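Local atomic coordinates of BugD (Bordetella pertussis Tohama I, PDB entry 2F5X), a protein that binds aspartic acid as a periplasmic solute receptor of the tripartite tricarboxylate transporter family and probably delivers it for uptake. Residues A[20-25]-A[76-81]; A[34-39]-A[50-55]. One frame throughout, in Å; residues are numbered along the deposited sequence.

Overall arrangement
Interaction 1 pairs two neighbouring parallel strands, and interaction 2 packs a helix against the next strand of the same sheet. The first is buried and ends at the bound aspartic acid. The second is partly buried: A35 and A39 lie inside, while R36 is at the surface. The two share an element, because strand 19-23 lies between strands 50-54 and 76-81. M21 and V23 bond through their backbones to 50-55 on one edge, and V23 also packs on A35 of the helix. Interaction 1 relies on backbone hydrogen bonds and on aromatic and selenomethionine contacts. Interaction 2 relies on valine-alanine packing, one side-chain hydrogen bond and a water bridge.

Interaction 1: A[20-25]-A[76-81]; sequences NMVVPF and SILLMH. With ASP (aspartic acid), chain D.
This is a buried parallel strand pair, 20-23 beside 76-81, that ends in the ligand pocket. Three backbone hydrogen bonds join the strands: I77 N to N20 O (2.8 Å), V22 N to I77 O, and L79 N to V22 O. At the outer end one water bridges N20 OD1 and S76 OG. The selenomethionine M21 and I77 share one face of the sheet. The M21 chain bends at chi3 (-70°) and brings CE to 3.8 Å from I77 CD1. Its SE lies beside L79 CB. On the other face V22 and L78 point together, and L78 CD1 reaches P24 CG at 3.6 Å.

The parallel strands belong to an alpha/beta lobe of the periplasmic binding protein fold, where loops after the strands line the ligand site. Here strand 20-23 gives way to P24 and F25. Helix 30-46 covers the M21 and L79 face, and helix 61-68 covers V22 and L78. SE of selenomethionine M80 meets F25 CE2 at 3.6 Å in an oblique Met-aromatic contact and also touches P24 CG. The F25 and H81 rings are nearly parallel (21°) but slid apart, with little overlap. The ligand CA sits over the centre of the F25 ring, 3.4 Å above its plane. H81 NE2 donates to ligand OD2 (2.7 Å), with a bent N-H...O angle of 141°. H81 ND1 accepts from G83 N at the turn into the next helix, which fixes the ring's rotation and directs NE2 at the ligand. S151, A150, T31, T174 and Q192 also hydrogen-bond the ligand.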
loop_
_atom_site.group_PDB
_atom_site.type_symbol
_atom_site.label_atom_id
_atom_site.label_comp_id
_atom_site.label_asym_id
_atom_site.label_seq_id
_atom_site.Cartn_x
_atom_site.Cartn_y
_atom_site.Cartn_z
ATOM N N ASN A 20 -17.624 -1.421 -10.047
ATOM C CA ASN A 20 -17.194 -1.073 -8.690
ATOM C C ASN A 20 -15.778 -1.532 -8.435
ATOM O O ASN A 20 -15.462 -2.711 -8.635
ATOM C CB ASN A 20 -18.120 -1.691 -7.646
ATOM C CG ASN A 20 -19.550 -1.175 -7.751
ATOM O OD1 ASN A 20 -20.510 -1.954 -7.714
ATOM N ND2 ASN A 20 -19.700 0.137 -7.879
HETATM N N MSE A 21 -14.938 -0.592 -7.999
HETATM C CA MSE A 21 -13.552 -0.883 -7.658
HETATM C C MSE A 21 -13.410 -0.763 -6.148
HETATM O O MSE A 21 -13.537 0.323 -5.584
HETATM C CB MSE A 21 -12.610 0.087 -8.373
HETATM C CG MSE A 21 -11.237 0.242 -7.715
HETATM SE SE MSE A 21 -9.998 1.250 -8.817
HETATM C CE MSE A 21 -9.924 -0.051 -9.952
ATOM N N VAL A 22 -13.170 -1.892 -5.495
ATOM C CA VAL A 22 -13.028 -1.917 -4.041
ATOM C C VAL A 22 -11.593 -1.599 -3.637
ATOM O O VAL A 22 -10.645 -2.233 -4.113
ATOM C CB VAL A 22 -13.463 -3.296 -3.472
ATOM C CG1 VAL A 22 -13.164 -3.423 -1.955
ATOM C CG2 VAL A 22 -14.950 -3.557 -3.795
ATOM N N VAL A 23 -11.460 -0.614 -2.753
ATOM C CA VAL A 23 -10.197 -0.251 -2.117
ATOM C C VAL A 23 -10.348 -0.648 -0.644
ATOM O O VAL A 23 -11.198 -0.086 0.045
ATOM C CB VAL A 23 -9.971 1.276 -2.229
ATOM C CG1 VAL A 23 -8.822 1.742 -1.330
ATOM C CG2 VAL A 23 -9.704 1.657 -3.673
ATOM N N PRO A 24 -9.600 -1.646 -0.165
ATOM C CA PRO A 24 -9.762 -2.131 1.219
ATOM C C PRO A 24 -9.269 -1.215 2.349
ATOM O O PRO A 24 -8.816 -1.709 3.388
ATOM C CB PRO A 24 -8.967 -3.443 1.208
ATOM C CG PRO A 24 -8.967 -3.854 -0.275
ATOM C CD PRO A 24 -8.665 -2.499 -0.922
ATOM N N PHE A 25 -9.384 0.098 2.161
ATOM C CA PHE A 25 -8.928 1.078 3.147
ATOM C C PHE A 25 -9.777 2.325 3.099
ATOM O O PHE A 25 -10.479 2.577 2.115
ATOM C CB PHE A 25 -7.468 1.465 2.888
ATOM C CG PHE A 25 -6.511 0.321 3.056
ATOM C CD1 PHE A 25 -6.135 -0.105 4.331
ATOM C CD2 PHE A 25 -6.010 -0.344 1.951
ATOM C CE1 PHE A 25 -5.274 -1.179 4.494
ATOM C CE2 PHE A 25 -5.135 -1.419 2.102
ATOM C CZ PHE A 25 -4.762 -1.835 3.376
ATOM N N SER A 76 -17.439 -6.143 -10.031
ATOM C CA SER A 76 -16.710 -5.940 -8.783
ATOM C C SER A 76 -15.255 -6.310 -8.997
ATOM O O SER A 76 -14.934 -7.462 -9.303
ATOM C CB SER A 76 -17.293 -6.786 -7.653
ATOM O OG SER A 76 -18.662 -6.490 -7.460
ATOM N N ILE A 77 -14.379 -5.326 -8.844
ATOM C CA ILE A 77 -12.943 -5.565 -8.972
ATOM C C ILE A 77 -12.209 -5.027 -7.757
ATOM O O ILE A 77 -12.752 -4.204 -7.003
ATOM C CB ILE A 77 -12.377 -4.989 -10.301
ATOM C CG1 ILE A 77 -12.506 -3.461 -10.345
ATOM C CG2 ILE A 77 -13.074 -5.635 -11.492
ATOM C CD1 ILE A 77 -11.906 -2.814 -11.613
ATOM N N LEU A 78 -10.986 -5.516 -7.556
ATOM C CA LEU A 78 -10.209 -5.167 -6.377
ATOM C C LEU A 78 -8.984 -4.366 -6.778
ATOM O O LEU A 78 -8.268 -4.761 -7.690
ATOM C CB LEU A 78 -9.762 -6.451 -5.665
ATOM C CG LEU A 78 -8.842 -6.290 -4.454
ATOM C CD1 LEU A 78 -9.617 -5.663 -3.296
ATOM C CD2 LEU A 78 -8.254 -7.650 -4.067
ATOM N N LEU A 79 -8.751 -3.242 -6.102
ATOM C CA LEU A 79 -7.451 -2.584 -6.183
ATOM C C LEU A 79 -6.802 -2.731 -4.822
ATOM O O LEU A 79 -7.291 -2.191 -3.828
ATOM C CB LEU A 79 -7.554 -1.105 -6.579
ATOM C CG LEU A 79 -6.149 -0.472 -6.681
ATOM C CD1 LEU A 79 -5.427 -0.844 -8.009
ATOM C CD2 LEU A 79 -6.194 1.019 -6.475
HETATM N N MSE A 80 -5.716 -3.488 -4.775
HETATM C CA MSE A 80 -5.066 -3.790 -3.507
HETATM C C MSE A 80 -3.555 -3.813 -3.699
HETATM O O MSE A 80 -3.069 -4.049 -4.801
HETATM C CB MSE A 80 -5.591 -5.135 -2.964
HETATM C CG MSE A 80 -5.069 -5.556 -1.573
HETATM SE SE MSE A 80 -5.232 -4.186 -0.184
HETATM C CE MSE A 80 -4.172 -5.102 1.197
ATOM N N HIS A 81 -2.828 -3.574 -2.615
ATOM C CA HIS A 81 -1.378 -3.488 -2.660
ATOM C C HIS A 81 -0.695 -4.734 -2.103
ATOM O O HIS A 81 -1.356 -5.755 -1.874
ATOM C CB HIS A 81 -0.899 -2.196 -1.987
ATOM C CG HIS A 81 -1.259 -2.071 -0.537
ATOM N ND1 HIS A 81 -1.051 -3.081 0.382
ATOM C CD2 HIS A 81 -1.773 -1.030 0.159
ATOM C CE1 HIS A 81 -1.421 -2.666 1.581
ATOM N NE2 HIS A 81 -1.865 -1.423 1.473
HETATM N N ASP D . -2.551 1.625 1.599
HETATM C CA ASP D . -3.358 1.791 2.845
HETATM C C ASP D . -4.413 2.875 2.691
HETATM O O ASP D . -4.874 3.456 3.693
HETATM C CB ASP D . -2.455 2.112 4.028
HETATM C CG ASP D . -1.544 0.966 4.385
HETATM O OD1 ASP D . -0.610 1.194 5.189
HETATM O OD2 ASP D . -1.694 -0.189 3.910
HETATM O OXT ASP D . -4.790 3.163 1.554
HETATM O O HOH W 1 -21.114 -4.832 -8.473
#

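Interaction 2: A[34-39]-A[50-55]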
loop_
_atom_site.group_PDB
_atom_site.type_symbol
_atom_site.label_atom_id
_atom_site.label_comp_id
_atom_site.label_asym_id
_atom_site.label_seq_id
_atom_site.Cartn_x
_atom_site.Cartn_y
_atom_site.Cartn_z
ATOM N N VAL A 34 -4.604 6.474 -5.502
ATOM C CA VAL A 34 -4.277 5.750 -6.730
ATOM C C VAL A 34 -5.567 5.346 -7.451
ATOM O O VAL A 34 -5.716 5.553 -8.653
ATOM C CB VAL A 34 -3.417 4.495 -6.437
ATOM C CG1 VAL A 34 -3.214 3.662 -7.707
ATOM C CG2 VAL A 34 -2.072 4.889 -5.846
ATOM N N ALA A 35 -6.498 4.779 -6.687
ATOM C CA ALA A 35 -7.734 4.241 -7.238
ATOM C C ALA A 35 -8.561 5.304 -7.938
ATOM O O ALA A 35 -9.054 5.080 -9.038
ATOM C CB ALA A 35 -8.552 3.575 -6.135
ATOM N N ARG A 36 -8.699 6.476 -7.322
ATOM C CA ARG A 36 -9.570 7.479 -7.917
ATOM C C ARG A 36 -8.974 8.086 -9.183
ATOM O O ARG A 36 -9.702 8.391 -10.129
ATOM C CB ARG A 36 -10.012 8.510 -6.886
ATOM C CG ARG A 36 -11.057 7.881 -5.948
ATOM C CD ARG A 36 -11.517 8.729 -4.817
ATOM N NE ARG A 36 -12.198 7.931 -3.796
ATOM C CZ ARG A 36 -13.516 7.843 -3.661
ATOM N NH1 ARG A 36 -14.333 8.494 -4.495
ATOM N NH2 ARG A 36 -14.022 7.096 -2.688
ATOM N N SER A 37 -7.650 8.208 -9.226
ATOM C CA SER A 37 -6.989 8.675 -10.440
ATOM C C SER A 37 -7.085 7.632 -11.553
ATOM O O SER A 37 -7.357 7.974 -12.704
ATOM C CB SER A 37 -5.534 9.041 -10.161
ATOM O OG SER A 37 -5.482 10.191 -9.330
ATOM N N LEU A 38 -6.875 6.365 -11.200
ATOM C CA LEU A 38 -6.976 5.269 -12.162
ATOM C C LEU A 38 -8.406 5.077 -12.679
ATOM O O LEU A 38 -8.623 4.804 -13.871
ATOM C CB LEU A 38 -6.457 3.965 -11.545
ATOM C CG LEU A 38 -6.429 2.748 -12.478
ATOM C CD1 LEU A 38 -5.579 3.014 -13.721
ATOM C CD2 LEU A 38 -5.923 1.545 -11.719
ATOM N N ALA A 39 -9.377 5.217 -11.783
ATOM C CA ALA A 39 -10.787 5.126 -12.170
ATOM C C ALA A 39 -11.096 6.110 -13.300
ATOM O O ALA A 39 -11.781 5.770 -14.271
ATOM C CB ALA A 39 -11.685 5.384 -10.948
ATOM N N VAL A 50 -15.971 4.018 -13.466
ATOM C CA VAL A 50 -15.493 3.139 -12.400
ATOM C C VAL A 50 -15.818 3.847 -11.089
ATOM O O VAL A 50 -15.448 5.011 -10.908
ATOM C CB VAL A 50 -13.965 2.880 -12.514
ATOM C CG1 VAL A 50 -13.436 2.084 -11.313
ATOM C CG2 VAL A 50 -13.637 2.161 -13.806
ATOM N N VAL A 51 -16.524 3.151 -10.198
ATOM C CA VAL A 51 -16.950 3.707 -8.911
ATOM C C VAL A 51 -16.091 3.115 -7.801
ATOM O O VAL A 51 -16.110 1.903 -7.574
ATOM C CB VAL A 51 -18.439 3.386 -8.605
ATOM C CG1 VAL A 51 -18.854 3.963 -7.246
ATOM C CG2 VAL A 51 -19.353 3.913 -9.709
ATOM N N VAL A 52 -15.353 3.970 -7.102
ATOM C CA VAL A 52 -14.493 3.507 -6.012
ATOM C C VAL A 52 -15.323 3.276 -4.745
ATOM O O VAL A 52 -16.132 4.128 -4.349
ATOM C CB VAL A 52 -13.317 4.486 -5.751
ATOM C CG1 VAL A 52 -12.538 4.098 -4.495
ATOM C CG2 VAL A 52 -12.384 4.540 -6.965
ATOM N N GLU A 53 -15.133 2.110 -4.131
ATOM C CA GLU A 53 -15.778 1.790 -2.861
ATOM C C GLU A 53 -14.706 1.515 -1.825
ATOM O O GLU A 53 -13.783 0.738 -2.072
ATOM C CB GLU A 53 -16.707 0.585 -3.010
ATOM C CG GLU A 53 -17.832 0.818 -4.012
ATOM C CD GLU A 53 -18.790 -0.354 -4.151
ATOM O OE1 GLU A 53 -18.420 -1.497 -3.798
ATOM O OE2 GLU A 53 -19.921 -0.125 -4.637
ATOM N N ASN A 54 -14.821 2.161 -0.672
ATOM C CA ASN A 54 -13.821 1.993 0.378
ATOM C C ASN A 54 -14.317 1.026 1.425
ATOM O O ASN A 54 -15.377 1.238 2.004
ATOM C CB ASN A 54 -13.470 3.347 0.992
ATOM C CG ASN A 54 -12.865 4.283 -0.018
ATOM O OD1 ASN A 54 -13.562 5.108 -0.613
ATOM N ND2 ASN A 54 -11.560 4.149 -0.239
ATOM N N LYS A 55 -13.567 -0.052 1.649
ATOM C CA LYS A 55 -13.997 -1.079 2.591
ATOM C C LYS A 55 -12.850 -1.443 3.517
ATOM O O LYS A 55 -12.140 -2.424 3.299
ATOM C CB LYS A 55 -14.531 -2.313 1.841
ATOM C CG LYS A 55 -15.764 -2.033 0.969
ATOM C CD LYS A 55 -16.987 -1.630 1.818
ATOM C CE LYS A 55 -17.989 -0.768 1.033
ATOM N NZ LYS A 55 -17.987 0.698 1.398
HETATM O O HOH W 2 -14.515 6.369 -14.180
#
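V52 is the main bump of strand 50-54, and it fits between A35, A39 and the long side chain of R36 on helix 34-39. Its CG2 enters the hollow, 3.7 Å from R36 CG and 4.0 Å from A35 CB. A39 CB also borders this methyl. One turn on from A35, A39 CB presses on V50 CB at 3.7 Å. The small alanines let the helix lie close, with A39 and V50 CA atoms 5.1 Å apart.

R36 runs extended from CG to NE and passes over V52. One face of its guanidinium lies on the valine, with V52 CB 3.9 Å above the plane. At its edge NH2 donates to N54 OD1 (2.9 Å), tip to tip. The guanidinium and amide planes are only 14° apart. D32 holds both groups in place: its OD1 forms a salt bridge with R36 NE and accepts from N54 ND2. N54 ND2 also bonds to F25 O, which ties this end to the pocket loop. At the other end a water links A39 O to V50 N. Helix and strand run antiparallel (169°), as in the beta-alpha-beta crossover formed here by strand 19-23, helix 30-46 and strand 50-54.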